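Local coordinates for protein condensin complex subunit 3 (Schizosaccharomyces pombe, PDB 5OQR) that serves as a HEAT-repeat regulatory subunit of condensin, the complex that converts interphase chromatin into condensed, mitotic-like chromosomes, at residues T428-Q433 against E459-S464; L422-I427 against Q467-N472; F361-L366 against S403-L408; V337-Y342 against L367-S372. All coordinates share one frame; numbering follows the deposited sequence.

How the contacts relate
All four contacts join helices of one superhelical alpha solenoid, on the same side of the chain's centre. Along the chain contact 4 opens first and interlocks with contact 3, since the two share helix 356-372; their centres lie about 9 Å apart, and Leu408 packs on Leu367. Contacts 2 and 1 follow, their centres about 11 Å apart, both made by helices 416-434 and 457-471, with contact 1 falling between the two segments of contact 2. Contact 3 meets contact 2 where Ile406 packs on Leu423 and Cys468, centres about 16 Å apart. Contacts 1 and 4, centres about 25 Å apart, do not touch; they are linked through the touches 1-2, 2-3 and 3-4.

Contact 1: residues T428-Q433 against E459-S464; sequences TEVFEQ and ELRCLS
Phe431 and Cys462 make a sulfur-aromatic contact between two antiparallel helices, 416-434 and 457-471, of the alpha solenoid. The short segments run at 172° to each other with axes 9.5 Å apart, and Phe431 and Cys462 hold the closest backbone register. The thiol comes to the rim of the ring: Cys462 SG lies 3.9 Å from Phe431 CD1, near the ring plane and 79° off its normal. With SG set beside its own backbone N (chi1 -71°), the sulfur also reaches back over the stem of the phenylalanine, 4.0 Å from Phe431 CB. Val430 also points across, its CG1 4.1 Å from Cys462 SG. The same methyl meets the aliphatic run of Arg461, at CD, the two side chains crossing at about a right angle. Val430 O takes a hydrogen bond from Asn458 ND2. Helix 480-495 adjoins the pair, its Leu490 touching both Phe431 and Cys462, while helix 500-514 packs against Leu463.

Contact 2: residues L422-I427 against Q467-N472; sequences LLVEII and QCLFEN
Leu469 and Leu423 slide past each other in opposite directions, and the path of Leu469 explains the contact. Its CB comes first, 3.6 Å from Leu423 CD2, a methyl that reaches as far as the backbone, 3.8 Å from Leu469 CA. At CG the chain has turned anti to its own N (chi1 166°), which leaves CB against Leu423 CD2 and sends the branches on from there; Leu469 CG itself stands 4.3 Å from Leu423 CD2. The two methyls then part company. Leu469 CD1 keeps to the same neighbour, 3.9 Å from Leu423 CD2, whereas Leu469 CD2 goes to the next residue along, 4.3 Å from Val424 CG2. Leu423 CD2 touches both CB and CD1 of Leu469, and Val424 is a looser neighbour.

This is the apolar seam of a helix pair in a HEAT-type solenoid, where neighbouring helices run side by side and bury interlocking aliphatic side chains. Helix 399-412 covers one flank, with Ile406 on both Leu423 and Cys468. Helix 480-495 lies against another, Tyr482 and Met486 resting on Val424. Phe470, next to Leu469, packs instead on Val513 of helix 500-514 and on Met483. Beyond it, Glu471 lies on the backbone of another protein chain of the assembly.

Contact 3: residues F361-L366 against S403-L408; sequences FIIEQL and SLHIEL
Glu364 meets Leu404 through its aliphatic stem, and here the contact is at its closest: Glu364 CG is 3.6 Å from Leu404 CD1. The two side chains cross obliquely. Leu404 points at the partner helix, and its CD1 also comes within 4.2 Å of Glu364 O, so the methyl sits against both side chain and backbone. With CG anti to N (chi1 -173°), the glutamate lies beside the leucine tip, and the chain runs on extended, taking the carboxylate past the methyl. Glu364 is the one residue of the four in touch that is not fully buried, which marks the polar, more open side.

The buried flank is packed more loosely across these two segments. Ile363 CG2 lies 4.2 Å from His405 CE1, approaching the imidazole obliquely. Leu367, one turn further along helix 356-372, also rests on Leu404 and His405, and the 378-394 helix covers the histidine with Leu388 and Leu392.

The segment 403-408 belongs to HEAT repeat 6, and outside this contact its Glu407 pairs with a basic side chain of another protein chain. Both imidazole nitrogens of His405 are hydrogen-bonded: ND1 to Leu401 O in its own helix, NE2 to Tyr347 OH. The carbonyl partner is consistent with a proton on ND1; with both nitrogens bonded, the polar atoms of this buried ring are satisfied.

Contact 4: residues V337-Y342 against L367-S372; sequences VQLTYY and LYIGLS
Next to the meeting of Leu339 with Gly370, the aromatic ring of Tyr342 has Gln338 O over one face, 3.0 Å above the plane and displaced toward the rim. Trp303 stacks with the same ring. At the edge, the Tyr342 hydroxyl is hydrogen-bonded to Glu300 and receives a weak bond from Gln338 NE2. These groups flank the helix; the crossing itself is aliphatic.

Leu339 carries it. CG stands anti to the backbone N (chi1 -177°), pushing both methyls toward helix 356-372. CD2 comes down on bare backbone, 3.7 Å from Gly370 CA and 3.9 Å from Gly370 N, since the glycine presents no side chain. CD1 turns to Ile369 and lies more loosely, 4.5 Å from its CG2. The nearest CA atoms across the contact belong to this same pair, Leu339 and Gly370, 7.6 Å apart.

Around them, Ile369 also touches Arg315 and Asn318 of helix 308-324, and Thr340 packs on helix 378-394. A leucine methyl set against the backbone of one glycine, with helices 308-324 and 378-394 packed on the neighbours Ile369 and Thr340, is plain core packing of an all-helical, HEAT-type alpha solenoid.

Contact 1: residues T428-Q433 against E459-S464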
loop_
_atom_site.group_PDB
_atom_site.type_symbol
_atom_site.label_atom_id
_atom_site.label_comp_id
_atom_site.label_asym_id
_atom_site.label_seq_id
_atom_site.Cartn_x
_atom_site.Cartn_y
_atom_site.Cartn_z
ATOM N N THR A 428 4.715 21.212 -40.051
ATOM C CA THR A 428 4.417 21.423 -41.464
ATOM C C THR A 428 5.400 20.675 -42.352
ATOM O O THR A 428 5.007 20.083 -43.364
ATOM C CB THR A 428 4.437 22.916 -41.791
ATOM O OG1 THR A 428 3.567 23.617 -40.895
ATOM C CG2 THR A 428 3.976 23.155 -43.224
ATOM N N GLU A 429 6.684 20.688 -41.993
ATOM C CA GLU A 429 7.687 20.003 -42.800
ATOM C C GLU A 429 7.467 18.496 -42.781
ATOM O O GLU A 429 7.517 17.839 -43.826
ATOM C CB GLU A 429 9.086 20.356 -42.300
ATOM C CG GLU A 429 9.436 21.825 -42.473
ATOM C CD GLU A 429 10.809 22.172 -41.927
ATOM O OE1 GLU A 429 11.459 21.283 -41.337
ATOM O OE2 GLU A 429 11.237 23.334 -42.088
ATOM N N VAL A 430 7.219 17.929 -41.599
ATOM C CA VAL A 430 6.917 16.504 -41.513
ATOM C C VAL A 430 5.639 16.187 -42.272
ATOM O O VAL A 430 5.471 15.078 -42.793
ATOM C CB VAL A 430 6.816 16.067 -40.038
ATOM C CG1 VAL A 430 6.525 14.574 -39.937
ATOM C CG2 VAL A 430 8.095 16.408 -39.292
ATOM N N PHE A 431 4.717 17.148 -42.347
ATOM C CA PHE A 431 3.474 16.934 -43.075
ATOM C C PHE A 431 3.697 16.969 -44.581
ATOM O O PHE A 431 3.023 16.246 -45.323
ATOM C CB PHE A 431 2.452 17.991 -42.658
ATOM C CG PHE A 431 1.054 17.710 -43.127
ATOM C CD1 PHE A 431 0.385 16.570 -42.714
ATOM C CD2 PHE A 431 0.397 18.603 -43.957
ATOM C CE1 PHE A 431 -0.904 16.316 -43.137
ATOM C CE2 PHE A 431 -0.893 18.354 -44.380
ATOM C CZ PHE A 431 -1.545 17.210 -43.968
ATOM N N GLU A 432 4.636 17.796 -45.050
ATOM C CA GLU A 432 4.933 17.852 -46.477
ATOM C C GLU A 432 5.539 16.543 -46.968
ATOM O O GLU A 432 5.218 16.079 -48.068
ATOM C CB GLU A 432 5.876 19.019 -46.769
ATOM C CG GLU A 432 5.219 20.387 -46.667
ATOM C CD GLU A 432 6.212 21.529 -46.797
ATOM O OE1 GLU A 432 5.788 22.651 -47.148
ATOM O OE2 GLU A 432 7.417 21.305 -46.555
ATOM N N GLN A 433 6.421 15.936 -46.170
ATOM C CA GLN A 433 7.024 14.661 -46.545
ATOM C C GLN A 433 5.962 13.663 -46.989
ATOM O O GLN A 433 5.994 13.155 -48.115
ATOM C CB GLN A 433 7.823 14.090 -45.373
ATOM C CG GLN A 433 9.165 14.752 -45.133
ATOM C CD GLN A 433 10.059 13.921 -44.231
ATOM O OE1 GLN A 433 10.345 14.305 -43.096
ATOM N NE2 GLN A 433 10.503 12.774 -44.732
ATOM N N GLU A 459 0.620 10.794 -40.793
ATOM C CA GLU A 459 -0.385 11.631 -40.151
ATOM C C GLU A 459 -0.432 11.385 -38.648
ATOM O O GLU A 459 -0.581 12.329 -37.865
ATOM C CB GLU A 459 -1.755 11.378 -40.779
ATOM C CG GLU A 459 -2.760 12.487 -40.520
ATOM C CD GLU A 459 -4.041 12.308 -41.309
ATOM O OE1 GLU A 459 -4.168 11.279 -42.007
ATOM O OE2 GLU A 459 -4.917 13.195 -41.235
ATOM N N LEU A 460 -0.304 10.127 -38.223
ATOM C CA LEU A 460 -0.303 9.834 -36.795
ATOM C C LEU A 460 0.893 10.461 -36.093
ATOM O O LEU A 460 0.782 10.873 -34.934
ATOM C CB LEU A 460 -0.317 8.325 -36.566
ATOM C CG LEU A 460 -1.659 7.627 -36.780
ATOM C CD1 LEU A 460 -1.482 6.122 -36.726
ATOM C CD2 LEU A 460 -2.678 8.076 -35.742
ATOM N N ARG A 461 2.041 10.536 -36.765
ATOM C CA ARG A 461 3.185 11.218 -36.171
ATOM C C ARG A 461 2.929 12.715 -36.069
ATOM O O ARG A 461 3.311 13.349 -35.081
ATOM C CB ARG A 461 4.447 10.952 -36.988
ATOM C CG ARG A 461 5.725 11.399 -36.290
ATOM C CD ARG A 461 6.904 11.443 -37.244
ATOM N NE ARG A 461 6.890 10.321 -38.173
ATOM C CZ ARG A 461 7.171 9.067 -37.835
ATOM N NH1 ARG A 461 7.130 8.112 -38.753
ATOM N NH2 ARG A 461 7.485 8.765 -36.582
ATOM N N CYS A 462 2.291 13.295 -37.084
ATOM C CA CYS A 462 1.961 14.714 -37.034
ATOM C C CYS A 462 1.033 15.010 -35.866
ATOM O O CYS A 462 1.308 15.891 -35.048
ATOM C CB CYS A 462 1.327 15.154 -38.355
ATOM S SG CYS A 462 2.478 15.223 -39.740
ATOM N N LEU A 463 -0.071 14.267 -35.767
ATOM C CA LEU A 463 -1.004 14.467 -34.667
ATOM C C LEU A 463 -0.329 14.265 -33.318
ATOM O O LEU A 463 -0.674 14.945 -32.347
ATOM C CB LEU A 463 -2.193 13.522 -34.812
ATOM C CG LEU A 463 -3.110 13.773 -36.011
ATOM C CD1 LEU A 463 -4.114 12.645 -36.153
ATOM C CD2 LEU A 463 -3.825 15.106 -35.869
ATOM N N SER A 464 0.626 13.339 -33.234
ATOM C CA SER A 464 1.393 13.190 -32.003
ATOM C C SER A 464 2.198 14.443 -31.697
ATOM O O SER A 464 2.393 14.782 -30.525
ATOM C CB SER A 464 2.314 11.977 -32.105
ATOM O OG SER A 464 1.562 10.790 -32.267
#

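Contact 2: residues L422-I427 against Q467-N472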
loop_
_atom_site.group_PDB
_atom_site.type_symbol
_atom_site.label_atom_id
_atom_site.label_comp_id
_atom_site.label_asym_id
_atom_site.label_seq_id
_atom_site.Cartn_x
_atom_site.Cartn_y
_atom_site.Cartn_z
ATOM N N LEU A 422 7.994 27.527 -33.762
ATOM C CA LEU A 422 8.951 26.500 -34.152
ATOM C C LEU A 422 8.259 25.166 -34.390
ATOM O O LEU A 422 8.449 24.531 -35.434
ATOM C CB LEU A 422 10.027 26.362 -33.077
ATOM C CG LEU A 422 11.029 25.222 -33.265
ATOM C CD1 LEU A 422 11.730 25.329 -34.608
ATOM C CD2 LEU A 422 12.039 25.224 -32.131
ATOM N N LEU A 423 7.448 24.719 -33.430
ATOM C CA LEU A 423 6.869 23.386 -33.528
ATOM C C LEU A 423 5.845 23.297 -34.653
ATOM O O LEU A 423 5.634 22.214 -35.206
ATOM C CB LEU A 423 6.243 22.994 -32.189
ATOM C CG LEU A 423 5.744 21.555 -32.037
ATOM C CD1 LEU A 423 6.756 20.540 -32.543
ATOM C CD2 LEU A 423 5.435 21.283 -30.584
ATOM N N VAL A 424 5.205 24.411 -35.009
ATOM C CA VAL A 424 4.326 24.410 -36.175
ATOM C C VAL A 424 5.144 24.282 -37.452
ATOM O O VAL A 424 4.753 23.571 -38.386
ATOM C CB VAL A 424 3.446 25.673 -36.187
ATOM C CG1 VAL A 424 2.749 25.841 -37.534
ATOM C CG2 VAL A 424 2.408 25.598 -35.078
ATOM N N GLU A 425 6.287 24.969 -37.522
ATOM C CA GLU A 425 7.174 24.805 -38.668
ATOM C C GLU A 425 7.586 23.349 -38.822
ATOM O O GLU A 425 7.501 22.779 -39.914
ATOM C CB GLU A 425 8.404 25.700 -38.514
ATOM C CG GLU A 425 8.102 27.184 -38.580
ATOM C CD GLU A 425 9.271 28.037 -38.125
ATOM O OE1 GLU A 425 10.330 27.466 -37.793
ATOM O OE2 GLU A 425 9.130 29.279 -38.095
ATOM N N ILE A 426 8.022 22.724 -37.727
ATOM C CA ILE A 426 8.398 21.315 -37.767
ATOM C C ILE A 426 7.231 20.472 -38.262
ATOM O O ILE A 426 7.377 19.649 -39.172
ATOM C CB ILE A 426 8.883 20.850 -36.381
ATOM C CG1 ILE A 426 10.141 21.623 -35.976
ATOM C CG2 ILE A 426 9.156 19.348 -36.379
ATOM C CD1 ILE A 426 10.651 21.304 -34.591
ATOM N N ILE A 427 6.050 20.669 -37.671
ATOM C CA ILE A 427 4.894 19.855 -38.031
ATOM C C ILE A 427 4.579 20.000 -39.512
ATOM O O ILE A 427 4.207 19.028 -40.180
ATOM C CB ILE A 427 3.685 20.229 -37.152
ATOM C CG1 ILE A 427 3.906 19.739 -35.719
ATOM C CG2 ILE A 427 2.396 19.626 -37.710
ATOM C CD1 ILE A 427 2.891 20.249 -34.724
ATOM N N GLN A 467 -0.439 16.903 -30.505
ATOM C CA GLN A 467 -0.834 16.564 -29.145
ATOM C C GLN A 467 0.164 17.111 -28.133
ATOM O O GLN A 467 -0.222 17.724 -27.132
ATOM C CB GLN A 467 -0.966 15.048 -29.017
ATOM C CG GLN A 467 -1.596 14.577 -27.729
ATOM C CD GLN A 467 -1.709 13.069 -27.670
ATOM O OE1 GLN A 467 -1.450 12.379 -28.655
ATOM N NE2 GLN A 467 -2.095 12.548 -26.513
ATOM N N CYS A 468 1.458 16.905 -28.380
ATOM C CA CYS A 468 2.473 17.388 -27.451
ATOM C C CYS A 468 2.563 18.907 -27.455
ATOM O O CYS A 468 2.987 19.504 -26.460
ATOM C CB CYS A 468 3.831 16.783 -27.796
ATOM S SG CYS A 468 3.972 15.024 -27.462
ATOM N N LEU A 469 2.186 19.548 -28.559
ATOM C CA LEU A 469 2.221 21.004 -28.621
ATOM C C LEU A 469 1.271 21.609 -27.596
ATOM O O LEU A 469 1.674 22.416 -26.752
ATOM C CB LEU A 469 1.869 21.473 -30.035
ATOM C CG LEU A 469 1.529 22.957 -30.209
ATOM C CD1 LEU A 469 2.651 23.846 -29.721
ATOM C CD2 LEU A 469 1.208 23.260 -31.660
ATOM N N PHE A 470 -0.001 21.222 -27.652
ATOM C CA PHE A 470 -1.000 21.761 -26.742
ATOM C C PHE A 470 -0.894 21.189 -25.337
ATOM O O PHE A 470 -1.568 21.689 -24.431
ATOM C CB PHE A 470 -2.396 21.512 -27.313
ATOM C CG PHE A 470 -2.652 22.249 -28.594
ATOM C CD1 PHE A 470 -2.785 23.624 -28.596
ATOM C CD2 PHE A 470 -2.742 21.572 -29.797
ATOM C CE1 PHE A 470 -3.011 24.310 -29.768
ATOM C CE2 PHE A 470 -2.971 22.255 -30.972
ATOM C CZ PHE A 470 -3.105 23.625 -30.957
ATOM N N GLU A 471 -0.065 20.167 -25.130
ATOM C CA GLU A 471 0.240 19.704 -23.785
ATOM C C GLU A 471 1.223 20.612 -23.064
ATOM O O GLU A 471 1.297 20.564 -21.832
ATOM C CB GLU A 471 0.818 18.288 -23.830
ATOM C CG GLU A 471 -0.175 17.193 -23.498
ATOM C CD GLU A 471 0.383 15.806 -23.751
ATOM O OE1 GLU A 471 1.617 15.680 -23.907
ATOM O OE2 GLU A 471 -0.410 14.842 -23.801
ATOM N N ASN A 472 1.970 21.439 -23.795
ATOM C CA ASN A 472 3.069 22.212 -23.231
ATOM C C ASN A 472 2.812 23.714 -23.235
ATOM O O ASN A 472 3.747 24.490 -23.016
ATOM C CB ASN A 472 4.362 21.905 -23.985
ATOM C CG ASN A 472 5.008 20.619 -23.528
ATOM O OD1 ASN A 472 4.804 19.563 -24.122
ATOM N ND2 ASN A 472 5.789 20.699 -22.459
#

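Contact 3: residues F361-L366 against S403-L408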
loop_
_atom_site.group_PDB
_atom_site.type_symbol
_atom_site.label_atom_id
_atom_site.label_comp_id
_atom_site.label_asym_id
_atom_site.label_seq_id
_atom_site.Cartn_x
_atom_site.Cartn_y
_atom_site.Cartn_z
ATOM N N PHE A 361 15.945 3.737 -24.449
ATOM C CA PHE A 361 16.052 3.948 -23.011
ATOM C C PHE A 361 17.196 4.895 -22.677
ATOM O O PHE A 361 17.052 5.766 -21.811
ATOM C CB PHE A 361 16.238 2.604 -22.309
ATOM C CG PHE A 361 16.184 2.687 -20.813
ATOM C CD1 PHE A 361 14.979 2.879 -20.160
ATOM C CD2 PHE A 361 17.336 2.566 -20.057
ATOM C CE1 PHE A 361 14.926 2.955 -18.785
ATOM C CE2 PHE A 361 17.288 2.639 -18.681
ATOM C CZ PHE A 361 16.082 2.834 -18.044
ATOM N N ILE A 362 18.337 4.744 -23.353
ATOM C CA ILE A 362 19.481 5.616 -23.099
ATOM C C ILE A 362 19.139 7.058 -23.452
ATOM O O ILE A 362 19.393 7.984 -22.674
ATOM C CB ILE A 362 20.711 5.121 -23.884
ATOM C CG1 ILE A 362 21.136 3.743 -23.378
ATOM C CG2 ILE A 362 21.870 6.105 -23.760
ATOM C CD1 ILE A 362 22.110 3.028 -24.285
ATOM N N ILE A 363 18.570 7.271 -24.640
ATOM C CA ILE A 363 18.180 8.618 -25.047
ATOM C C ILE A 363 17.186 9.201 -24.053
ATOM O O ILE A 363 17.255 10.385 -23.704
ATOM C CB ILE A 363 17.610 8.593 -26.479
ATOM C CG1 ILE A 363 18.717 8.239 -27.475
ATOM C CG2 ILE A 363 16.980 9.938 -26.844
ATOM C CD1 ILE A 363 18.214 7.872 -28.854
ATOM N N GLU A 364 16.247 8.379 -23.585
ATOM C CA GLU A 364 15.295 8.820 -22.571
ATOM C C GLU A 364 16.014 9.391 -21.354
ATOM O O GLU A 364 15.677 10.475 -20.869
ATOM C CB GLU A 364 14.402 7.647 -22.174
ATOM C CG GLU A 364 13.268 8.002 -21.244
ATOM C CD GLU A 364 12.354 6.821 -20.986
ATOM O OE1 GLU A 364 11.865 6.674 -19.844
ATOM O OE2 GLU A 364 12.135 6.028 -21.926
ATOM N N GLN A 365 17.022 8.677 -20.856
ATOM C CA GLN A 365 17.756 9.150 -19.687
ATOM C C GLN A 365 18.475 10.461 -19.974
ATOM O O GLN A 365 18.515 11.354 -19.120
ATOM C CB GLN A 365 18.748 8.081 -19.226
ATOM C CG GLN A 365 18.108 6.749 -18.866
ATOM C CD GLN A 365 16.869 6.911 -18.006
ATOM O OE1 GLN A 365 16.858 7.692 -17.058
ATOM N NE2 GLN A 365 15.812 6.185 -18.347
ATOM N N LEU A 366 19.050 10.601 -21.170
ATOM C CA LEU A 366 19.780 11.820 -21.497
ATOM C C LEU A 366 18.843 13.015 -21.597
ATOM O O LEU A 366 19.202 14.129 -21.201
ATOM C CB LEU A 366 20.554 11.632 -22.802
ATOM C CG LEU A 366 21.653 10.567 -22.800
ATOM C CD1 LEU A 366 22.325 10.507 -24.159
ATOM C CD2 LEU A 366 22.680 10.835 -21.713
ATOM N N SER A 403 7.487 12.793 -26.763
ATOM C CA SER A 403 7.024 13.700 -25.718
ATOM C C SER A 403 8.193 14.401 -25.042
ATOM O O SER A 403 8.182 15.625 -24.868
ATOM C CB SER A 403 6.191 12.930 -24.696
ATOM O OG SER A 403 5.165 12.194 -25.337
ATOM N N LEU A 404 9.212 13.640 -24.644
ATOM C CA LEU A 404 10.366 14.241 -23.986
ATOM C C LEU A 404 11.116 15.188 -24.912
ATOM O O LEU A 404 11.656 16.202 -24.455
ATOM C CB LEU A 404 11.300 13.146 -23.472
ATOM C CG LEU A 404 10.756 12.289 -22.327
ATOM C CD1 LEU A 404 11.740 11.187 -21.985
ATOM C CD2 LEU A 404 10.461 13.131 -21.097
ATOM N N HIS A 405 11.164 14.882 -26.210
ATOM C CA HIS A 405 11.798 15.790 -27.159
ATOM C C HIS A 405 11.058 17.117 -27.219
ATOM O O HIS A 405 11.668 18.188 -27.138
ATOM C CB HIS A 405 11.853 15.151 -28.545
ATOM C CG HIS A 405 13.044 14.274 -28.759
ATOM N ND1 HIS A 405 13.015 12.913 -28.552
ATOM C CD2 HIS A 405 14.303 14.567 -29.157
ATOM C CE1 HIS A 405 14.205 12.404 -28.816
ATOM N NE2 HIS A 405 15.004 13.387 -29.184
ATOM N N ILE A 406 9.735 17.062 -27.371
ATOM C CA ILE A 406 8.944 18.281 -27.475
ATOM C C ILE A 406 8.886 19.006 -26.138
ATOM O O ILE A 406 8.809 20.239 -26.095
ATOM C CB ILE A 406 7.543 17.942 -28.011
ATOM C CG1 ILE A 406 7.660 17.428 -29.450
ATOM C CG2 ILE A 406 6.619 19.160 -27.933
ATOM C CD1 ILE A 406 6.367 16.940 -30.063
ATOM N N GLU A 407 8.920 18.267 -25.029
ATOM C CA GLU A 407 8.961 18.904 -23.718
ATOM C C GLU A 407 10.277 19.643 -23.511
ATOM O O GLU A 407 10.292 20.769 -23.002
ATOM C CB GLU A 407 8.752 17.854 -22.628
ATOM C CG GLU A 407 8.810 18.393 -21.213
ATOM C CD GLU A 407 8.573 17.313 -20.173
ATOM O OE1 GLU A 407 8.211 16.181 -20.559
ATOM O OE2 GLU A 407 8.752 17.595 -18.969
ATOM N N LEU A 408 11.391 19.024 -23.902
ATOM C CA LEU A 408 12.687 19.684 -23.805
ATOM C C LEU A 408 12.789 20.855 -24.774
ATOM O O LEU A 408 13.435 21.861 -24.467
ATOM C CB LEU A 408 13.796 18.666 -24.066
ATOM C CG LEU A 408 15.248 19.140 -24.034
ATOM C CD1 LEU A 408 15.608 19.737 -22.692
ATOM C CD2 LEU A 408 16.160 17.972 -24.363
#

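Contact 4: residues V337-Y342 against L367-S372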
loop_
_atom_site.group_PDB
_atom_site.type_symbol
_atom_site.label_atom_id
_atom_site.label_comp_id
_atom_site.label_asym_id
_atom_site.label_seq_id
_atom_site.Cartn_x
_atom_site.Cartn_y
_atom_site.Cartn_z
ATOM N N VAL A 337 26.523 21.084 -24.358
ATOM C CA VAL A 337 27.231 20.851 -25.615
ATOM C C VAL A 337 27.630 19.387 -25.729
ATOM O O VAL A 337 27.372 18.729 -26.743
ATOM C CB VAL A 337 28.456 21.779 -25.718
ATOM C CG1 VAL A 337 29.259 21.475 -26.979
ATOM C CG2 VAL A 337 28.018 23.234 -25.709
ATOM N N GLN A 338 28.272 18.856 -24.688
ATOM C CA GLN A 338 28.636 17.444 -24.685
ATOM C C GLN A 338 27.393 16.567 -24.662
ATOM O O GLN A 338 27.356 15.515 -25.311
ATOM C CB GLN A 338 29.523 17.132 -23.482
ATOM C CG GLN A 338 30.686 18.089 -23.261
ATOM C CD GLN A 338 31.184 18.057 -21.830
ATOM O OE1 GLN A 338 31.054 19.036 -21.093
ATOM N NE2 GLN A 338 31.749 16.929 -21.424
ATOM N N LEU A 339 26.367 16.985 -23.920
ATOM C CA LEU A 339 25.134 16.210 -23.837
ATOM C C LEU A 339 24.472 16.096 -25.202
ATOM O O LEU A 339 24.077 15.005 -25.625
ATOM C CB LEU A 339 24.186 16.856 -22.831
ATOM C CG LEU A 339 22.876 16.116 -22.565
ATOM C CD1 LEU A 339 23.125 14.865 -21.745
ATOM C CD2 LEU A 339 21.891 17.031 -21.871
ATOM N N THR A 340 24.335 17.222 -25.906
ATOM C CA THR A 340 23.810 17.186 -27.267
ATOM C C THR A 340 24.611 16.219 -28.126
ATOM O O THR A 340 24.045 15.467 -28.926
ATOM C CB THR A 340 23.834 18.586 -27.880
ATOM O OG1 THR A 340 23.203 19.515 -26.990
ATOM C CG2 THR A 340 23.102 18.602 -29.214
ATOM N N TYR A 341 25.932 16.220 -27.965
ATOM C CA TYR A 341 26.777 15.294 -28.708
ATOM C C TYR A 341 26.509 13.850 -28.295
ATOM O O TYR A 341 26.379 12.970 -29.154
ATOM C CB TYR A 341 28.244 15.671 -28.497
ATOM C CG TYR A 341 29.248 14.684 -29.043
ATOM C CD1 TYR A 341 30.128 14.027 -28.197
ATOM C CD2 TYR A 341 29.323 14.416 -30.401
ATOM C CE1 TYR A 341 31.052 13.131 -28.685
ATOM C CE2 TYR A 341 30.244 13.518 -30.900
ATOM C CZ TYR A 341 31.109 12.880 -30.038
ATOM O OH TYR A 341 32.030 11.981 -30.523
ATOM N N TYR A 342 26.407 13.589 -26.990
ATOM C CA TYR A 342 26.157 12.227 -26.523
ATOM C C TYR A 342 24.818 11.708 -27.028
ATOM O O TYR A 342 24.695 10.532 -27.389
ATOM C CB TYR A 342 26.196 12.175 -24.997
ATOM C CG TYR A 342 27.505 12.610 -24.384
ATOM C CD1 TYR A 342 28.715 12.348 -25.011
ATOM C CD2 TYR A 342 27.529 13.286 -23.172
ATOM C CE1 TYR A 342 29.910 12.746 -24.448
ATOM C CE2 TYR A 342 28.715 13.687 -22.604
ATOM C CZ TYR A 342 29.904 13.415 -23.244
ATOM O OH TYR A 342 31.086 13.818 -22.671
ATOM N N LEU A 367 17.638 12.807 -22.124
ATOM C CA LEU A 367 16.662 13.889 -22.170
ATOM C C LEU A 367 16.250 14.317 -20.767
ATOM O O LEU A 367 16.038 15.508 -20.513
ATOM C CB LEU A 367 15.443 13.454 -22.981
ATOM C CG LEU A 367 15.679 13.279 -24.480
ATOM C CD1 LEU A 367 14.522 12.539 -25.127
ATOM C CD2 LEU A 367 15.881 14.630 -25.141
ATOM N N TYR A 368 16.127 13.361 -19.843
ATOM C CA TYR A 368 15.804 13.709 -18.464
ATOM C C TYR A 368 16.899 14.565 -17.846
ATOM O O TYR A 368 16.611 15.545 -17.149
ATOM C CB TYR A 368 15.591 12.442 -17.631
ATOM C CG TYR A 368 14.206 11.849 -17.745
ATOM C CD1 TYR A 368 13.078 12.627 -17.533
ATOM C CD2 TYR A 368 14.025 10.513 -18.067
ATOM C CE1 TYR A 368 11.811 12.092 -17.635
ATOM C CE2 TYR A 368 12.765 9.968 -18.175
ATOM C CZ TYR A 368 11.660 10.763 -17.957
ATOM O OH TYR A 368 10.398 10.227 -18.063
ATOM N N ILE A 369 18.160 14.207 -18.082
ATOM C CA ILE A 369 19.262 15.041 -17.615
ATOM C C ILE A 369 19.165 16.429 -18.226
ATOM O O ILE A 369 19.416 17.437 -17.556
ATOM C CB ILE A 369 20.611 14.375 -17.937
ATOM C CG1 ILE A 369 20.719 13.026 -17.221
ATOM C CG2 ILE A 369 21.766 15.277 -17.522
ATOM C CD1 ILE A 369 21.847 12.156 -17.715
ATOM N N GLY A 370 18.788 16.506 -19.502
ATOM C CA GLY A 370 18.702 17.797 -20.161
ATOM C C GLY A 370 17.557 18.641 -19.640
ATOM O O GLY A 370 17.690 19.857 -19.490
ATOM N N LEU A 371 16.415 18.012 -19.363
ATOM C CA LEU A 371 15.292 18.732 -18.775
ATOM C C LEU A 371 15.625 19.293 -17.401
ATOM O O LEU A 371 14.992 20.263 -16.971
ATOM C CB LEU A 371 14.075 17.811 -18.682
ATOM C CG LEU A 371 13.331 17.576 -19.997
ATOM C CD1 LEU A 371 12.476 16.328 -19.922
ATOM C CD2 LEU A 371 12.475 18.777 -20.340
ATOM N N SER A 372 16.604 18.717 -16.706
ATOM C CA SER A 372 16.947 19.182 -15.368
ATOM C C SER A 372 17.835 20.417 -15.393
ATOM O O SER A 372 17.809 21.212 -14.447
ATOM C CB SER A 372 17.644 18.067 -14.593
ATOM O OG SER A 372 18.927 17.805 -15.129
#